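Local coordinates for DNA polymerase sliding clamp (PDB 1RWZ), which forms a ring-shaped homotrimer around DNA and probably serves as a moving platform tethering the replicative polymerase and other DNA-processing proteins to the duplex, at residues 25-39 against 112-124. Numbering follows the deposited sequence.
Sequences ARIHFLEKGLHSRAV and DPSAIRKEPRIPE
Arg26 pushes its side chain off strand 24-30 into the bend that residues 113-118 make, and its guanidinium lies among backbone carbonyls. CG sits beside the backbone N (chi1 -73°) and the chain then runs extended to NE, which carries the charged end away from the strand to the carbonyls of residues 116-117. NH1 gives a nearly straight hydrogen bond to Arg117 O (2.5 Å, in the guanidinium plane), while NH2 bonds only weakly to Ile116 O (2.8 Å). Pro113 O and Ile116 CB lie over one guanidinium face, Glu119 N over the opposite one.

Glu119 reaches back toward the strands through a bend at chi2 (72°), and its two oxygens part company. OE1 takes the hydrogen bond from His28 NE2 (2.7 Å), lying close to the imidazole plane but met from above the carboxylate plane; OE2 forms a longer salt bridge with Arg26 NH1 (3.3 Å). Thr66 of strand 65-70 binds His28 ND1, so both ring nitrogens are engaged. A water joins Glu119 OE1 to Arg26 O and Arg37 N, between the two strands.

On strand 33-39, Arg37 bends at chi3 (76°) and lays its guanidinium under Ile122, whose CD1 stands 3.7 Å above the centre of the plane. NE donates in plane to His35 NE2 (3.0 Å), fixing the group's rotation. Farther along, Val39 CG2 packs on Pro120 CB (3.7 Å), and Arg117, with Val39 CB over one guanidinium face, is hydrogen-bonded through NH2 to Asn43 OD1.

The interdomain connecting loop, after strand 104-109 and leading to the C-terminal domain, is thus fastened across an N-terminal-domain hairpin by Arg26 on its carbonyls, by Glu119 on His28 and Arg26, and by packing of Pro120 and Ile122; Glu119, with Arg26 and Arg37 nearby, is probably favoured as the carboxylate.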
loop_
_atom_site.group_PDB
_atom_site.type_symbol
_atom_site.label_atom_id
_atom_site.label_comp_id
_atom_site.label_asym_id
_atom_site.label_seq_id
_atom_site.Cartn_x
_atom_site.Cartn_y
_atom_site.Cartn_z
ATOM N N ALA A 25 -14.324 16.246 21.844
ATOM C CA ALA A 25 -15.715 15.842 21.960
ATOM C C ALA A 25 -16.090 15.383 23.355
ATOM O O ALA A 25 -15.240 14.932 24.127
ATOM C CB ALA A 25 -16.015 14.732 20.953
ATOM N N ARG A 26 -17.373 15.514 23.679
ATOM C CA ARG A 26 -17.878 15.066 24.966
ATOM C C ARG A 26 -18.318 13.624 24.772
ATOM O O ARG A 26 -19.058 13.323 23.836
ATOM C CB ARG A 26 -19.100 15.875 25.406
ATOM C CG ARG A 26 -18.830 17.296 25.868
ATOM C CD ARG A 26 -20.066 17.835 26.593
ATOM N NE ARG A 26 -19.992 19.269 26.857
ATOM C CZ ARG A 26 -19.910 20.194 25.908
ATOM N NH1 ARG A 26 -19.890 19.831 24.634
ATOM N NH2 ARG A 26 -19.853 21.479 26.231
ATOM N N ILE A 27 -17.860 12.738 25.646
ATOM C CA ILE A 27 -18.238 11.331 25.569
ATOM C C ILE A 27 -19.071 11.013 26.799
ATOM O O ILE A 27 -18.616 11.187 27.929
ATOM C CB ILE A 27 -17.007 10.405 25.561
ATOM C CG1 ILE A 27 -16.063 10.800 24.422
ATOM C CG2 ILE A 27 -17.459 8.954 25.431
ATOM C CD1 ILE A 27 -16.692 10.790 23.061
ATOM N N HIS A 28 -20.294 10.549 26.574
ATOM C CA HIS A 28 -21.198 10.221 27.664
ATOM C C HIS A 28 -21.252 8.725 27.916
ATOM O O HIS A 28 -21.514 7.944 27.000
ATOM C CB HIS A 28 -22.618 10.696 27.337
ATOM C CG HIS A 28 -22.713 12.150 26.996
ATOM N ND1 HIS A 28 -22.802 13.137 27.955
ATOM C CD2 HIS A 28 -22.718 12.786 25.801
ATOM C CE1 HIS A 28 -22.855 14.318 27.365
ATOM N NE2 HIS A 28 -22.805 14.133 26.059
ATOM N N PHE A 29 -20.993 8.328 29.155
ATOM C CA PHE A 29 -21.092 6.929 29.526
ATOM C C PHE A 29 -22.410 6.838 30.277
ATOM O O PHE A 29 -22.502 7.204 31.454
ATOM C CB PHE A 29 -19.925 6.503 30.414
ATOM C CG PHE A 29 -18.643 6.315 29.661
ATOM C CD1 PHE A 29 -17.819 7.401 29.381
ATOM C CD2 PHE A 29 -18.279 5.058 29.192
ATOM C CE1 PHE A 29 -16.649 7.235 28.641
ATOM C CE2 PHE A 29 -17.111 4.881 28.451
ATOM C CZ PHE A 29 -16.294 5.971 28.175
ATOM N N LEU A 30 -23.437 6.377 29.572
ATOM C CA LEU A 30 -24.776 6.258 30.136
ATOM C C LEU A 30 -25.072 4.828 30.555
ATOM O O LEU A 30 -24.360 3.904 30.177
ATOM C CB LEU A 30 -25.806 6.711 29.102
ATOM C CG LEU A 30 -25.518 8.042 28.402
ATOM C CD1 LEU A 30 -26.564 8.276 27.326
ATOM C CD2 LEU A 30 -25.514 9.178 29.414
ATOM N N GLU A 31 -26.130 4.644 31.336
ATOM C CA GLU A 31 -26.490 3.306 31.775
ATOM C C GLU A 31 -26.734 2.397 30.571
ATOM O O GLU A 31 -26.389 1.214 30.598
ATOM C CB GLU A 31 -27.741 3.351 32.656
ATOM C CG GLU A 31 -27.518 4.015 34.010
ATOM C CD GLU A 31 -26.562 3.237 34.906
ATOM O OE1 GLU A 31 -26.185 3.770 35.974
ATOM O OE2 GLU A 31 -26.187 2.095 34.555
ATOM N N LYS A 32 -27.304 2.964 29.513
ATOM C CA LYS A 32 -27.618 2.205 28.305
ATOM C C LYS A 32 -26.433 2.010 27.356
ATOM O O LYS A 32 -26.502 1.193 26.432
ATOM C CB LYS A 32 -28.767 2.887 27.554
ATOM C CG LYS A 32 -28.387 4.201 26.874
ATOM C CD LYS A 32 -29.428 5.301 27.113
ATOM C CE LYS A 32 -29.150 6.093 28.399
ATOM N NZ LYS A 32 -29.135 5.268 29.645
ATOM N N GLY A 33 -25.353 2.756 27.579
ATOM C CA GLY A 33 -24.184 2.628 26.721
ATOM C C GLY A 33 -23.476 3.948 26.470
ATOM O O GLY A 33 -23.755 4.951 27.129
ATOM N N LEU A 34 -22.558 3.948 25.508
ATOM C CA LEU A 34 -21.798 5.146 25.172
ATOM C C LEU A 34 -22.503 5.993 24.118
ATOM O O LEU A 34 -23.062 5.471 23.152
ATOM C CB LEU A 34 -20.400 4.746 24.682
ATOM C CG LEU A 34 -19.400 5.839 24.287
ATOM C CD1 LEU A 34 -17.988 5.282 24.394
ATOM C CD2 LEU A 34 -19.677 6.330 22.870
ATOM N N HIS A 35 -22.481 7.308 24.316
ATOM C CA HIS A 35 -23.101 8.238 23.383
ATOM C C HIS A 35 -22.208 9.456 23.179
ATOM O O HIS A 35 -21.581 9.931 24.122
ATOM C CB HIS A 35 -24.457 8.710 23.917
ATOM C CG HIS A 35 -25.122 9.731 23.046
ATOM N ND1 HIS A 35 -25.755 9.406 21.865
ATOM C CD2 HIS A 35 -25.211 11.078 23.160
ATOM C CE1 HIS A 35 -26.204 10.507 21.290
ATOM N NE2 HIS A 35 -25.885 11.536 22.054
ATOM N N SER A 36 -22.146 9.948 21.946
ATOM C CA SER A 36 -21.357 11.138 21.634
ATOM C C SER A 36 -21.895 11.783 20.364
ATOM O O SER A 36 -22.204 11.096 19.393
ATOM C CB SER A 36 -19.878 10.786 21.445
ATOM O OG SER A 36 -19.097 11.963 21.275
ATOM N N ARG A 37 -22.014 13.106 20.375
ATOM C CA ARG A 37 -22.522 13.825 19.214
ATOM C C ARG A 37 -21.697 15.092 19.029
ATOM O O ARG A 37 -21.221 15.674 20.008
ATOM C CB ARG A 37 -23.993 14.185 19.420
ATOM C CG ARG A 37 -24.205 15.224 20.505
ATOM C CD ARG A 37 -25.672 15.508 20.761
ATOM N NE ARG A 37 -26.316 14.441 21.518
ATOM C CZ ARG A 37 -27.501 14.565 22.101
ATOM N NH1 ARG A 37 -28.160 15.712 22.012
ATOM N NH2 ARG A 37 -28.028 13.548 22.769
ATOM N N ALA A 38 -21.524 15.509 17.780
ATOM C CA ALA A 38 -20.743 16.704 17.479
ATOM C C ALA A 38 -21.025 17.235 16.078
ATOM O O ALA A 38 -21.387 16.484 15.176
ATOM C CB ALA A 38 -19.252 16.400 17.622
ATOM N N VAL A 39 -20.848 18.541 15.906
ATOM C CA VAL A 39 -21.054 19.192 14.619
ATOM C C VAL A 39 -19.702 19.739 14.178
ATOM O O VAL A 39 -18.910 20.169 15.017
ATOM C CB VAL A 39 -22.056 20.357 14.739
ATOM C CG1 VAL A 39 -22.301 20.973 13.377
ATOM C CG2 VAL A 39 -23.349 19.855 15.339
ATOM N N ASP A 112 -11.859 19.510 30.267
ATOM C CA ASP A 112 -13.044 19.938 30.995
ATOM C C ASP A 112 -14.175 20.010 29.973
ATOM O O ASP A 112 -14.099 20.768 29.007
ATOM C CB ASP A 112 -12.803 21.306 31.639
ATOM C CG ASP A 112 -14.052 21.877 32.279
ATOM O OD1 ASP A 112 -14.800 21.110 32.922
ATOM O OD2 ASP A 112 -14.279 23.098 32.145
ATOM N N PRO A 113 -15.232 19.206 30.163
ATOM C CA PRO A 113 -16.378 19.179 29.248
ATOM C C PRO A 113 -16.907 20.565 28.883
ATOM O O PRO A 113 -17.316 20.806 27.747
ATOM C CB PRO A 113 -17.405 18.349 30.014
ATOM C CG PRO A 113 -16.551 17.398 30.778
ATOM C CD PRO A 113 -15.452 18.295 31.299
ATOM N N SER A 114 -16.885 21.473 29.853
ATOM C CA SER A 114 -17.371 22.833 29.650
ATOM C C SER A 114 -16.526 23.622 28.655
ATOM O O SER A 114 -17.030 24.509 27.966
ATOM C CB SER A 114 -17.407 23.573 30.988
ATOM O OG SER A 114 -18.205 22.874 31.928
ATOM N N ALA A 115 -15.239 23.299 28.587
ATOM C CA ALA A 115 -14.328 23.982 27.678
ATOM C C ALA A 115 -14.587 23.565 26.236
ATOM O O ALA A 115 -14.104 24.199 25.296
ATOM C CB ALA A 115 -12.889 23.674 28.062
ATOM N N ILE A 116 -15.352 22.492 26.068
ATOM C CA ILE A 116 -15.682 21.981 24.745
ATOM C C ILE A 116 -16.960 22.643 24.235
ATOM O O ILE A 116 -17.843 22.988 25.020
ATOM C CB ILE A 116 -15.880 20.448 24.782
ATOM C CG1 ILE A 116 -14.589 19.775 25.257
ATOM C CG2 ILE A 116 -16.276 19.933 23.404
ATOM C CD1 ILE A 116 -14.671 18.260 25.326
ATOM N N ARG A 117 -17.047 22.822 22.922
ATOM C CA ARG A 117 -18.216 23.444 22.315
ATOM C C ARG A 117 -19.513 22.830 22.826
ATOM O O ARG A 117 -19.651 21.608 22.885
ATOM C CB ARG A 117 -18.158 23.314 20.793
ATOM C CG ARG A 117 -19.437 23.764 20.110
ATOM C CD ARG A 117 -19.338 23.689 18.601
ATOM N NE ARG A 117 -20.619 24.011 17.976
ATOM C CZ ARG A 117 -20.805 24.124 16.665
ATOM N NH1 ARG A 117 -19.791 23.944 15.829
ATOM N NH2 ARG A 117 -22.011 24.413 16.192
ATOM N N LYS A 118 -20.457 23.695 23.188
ATOM C CA LYS A 118 -21.761 23.281 23.700
ATOM C C LYS A 118 -22.305 22.031 23.024
ATOM O O LYS A 118 -22.193 21.865 21.811
ATOM C CB LYS A 118 -22.777 24.418 23.536
ATOM C CG LYS A 118 -22.617 25.563 24.524
ATOM C CD LYS A 118 -22.992 25.128 25.935
ATOM C CE LYS A 118 -22.926 26.294 26.912
ATOM N NZ LYS A 118 -23.333 25.890 28.289
ATOM N N GLU A 119 -22.901 21.156 23.826
ATOM C CA GLU A 119 -23.480 19.918 23.323
ATOM C C GLU A 119 -24.612 20.266 22.354
ATOM O O GLU A 119 -25.576 20.932 22.731
ATOM C CB GLU A 119 -24.031 19.100 24.491
ATOM C CG GLU A 119 -24.357 17.658 24.162
ATOM C CD GLU A 119 -23.118 16.812 23.959
ATOM O OE1 GLU A 119 -23.260 15.580 23.849
ATOM O OE2 GLU A 119 -22.003 17.373 23.910
ATOM N N PRO A 120 -24.508 19.822 21.090
ATOM C CA PRO A 120 -25.540 20.104 20.087
ATOM C C PRO A 120 -26.808 19.272 20.269
ATOM O O PRO A 120 -26.766 18.174 20.823
ATOM C CB PRO A 120 -24.830 19.791 18.774
ATOM C CG PRO A 120 -23.956 18.639 19.155
ATOM C CD PRO A 120 -23.379 19.089 20.488
ATOM N N ARG A 121 -27.935 19.803 19.804
ATOM C CA ARG A 121 -29.209 19.102 19.907
ATOM C C ARG A 121 -29.469 18.284 18.647
ATOM O O ARG A 121 -29.063 18.668 17.553
ATOM C CB ARG A 121 -30.360 20.095 20.111
ATOM C CG ARG A 121 -30.352 20.811 21.455
ATOM C CD ARG A 121 -31.616 21.646 21.632
ATOM N NE ARG A 121 -31.677 22.288 22.943
ATOM C CZ ARG A 121 -32.700 23.024 23.368
ATOM N NH1 ARG A 121 -33.757 23.213 22.585
ATOM N NH2 ARG A 121 -32.669 23.570 24.576
ATOM N N ILE A 122 -30.147 17.153 18.809
ATOM C CA ILE A 122 -30.468 16.289 17.680
ATOM C C ILE A 122 -31.714 16.810 16.970
ATOM O O ILE A 122 -32.788 16.895 17.562
ATOM C CB ILE A 122 -30.728 14.839 18.143
ATOM C CG1 ILE A 122 -29.477 14.280 18.827
ATOM C CG2 ILE A 122 -31.116 13.972 16.950
ATOM C CD1 ILE A 122 -29.663 12.900 19.420
ATOM N N PRO A 123 -31.586 17.164 15.682
ATOM C CA PRO A 123 -32.731 17.675 14.922
ATOM C C PRO A 123 -33.835 16.634 14.752
ATOM O O PRO A 123 -33.563 15.482 14.429
ATOM C CB PRO A 123 -32.101 18.079 13.591
ATOM C CG PRO A 123 -30.992 17.080 13.435
ATOM C CD PRO A 123 -30.392 17.048 14.825
ATOM N N GLU A 124 -35.082 17.039 14.988
ATOM C CA GLU A 124 -36.216 16.131 14.844
ATOM C C GLU A 124 -36.690 16.164 13.398
ATOM O O GLU A 124 -37.785 16.640 13.093
ATOM C CB GLU A 124 -37.361 16.540 15.776
ATOM C CG GLU A 124 -37.051 16.362 17.253
ATOM C CD GLU A 124 -38.244 16.672 18.139
ATOM O OE1 GLU A 124 -38.741 17.819 18.090
ATOM O OE2 GLU A 124 -38.685 15.767 18.881
HETATM O O HOH W 1 -21.501 14.116 22.939
HETATM O O HOH W 2 -21.355 23.402 28.146
HETATM O O HOH W 3 -31.178 16.576 21.382
#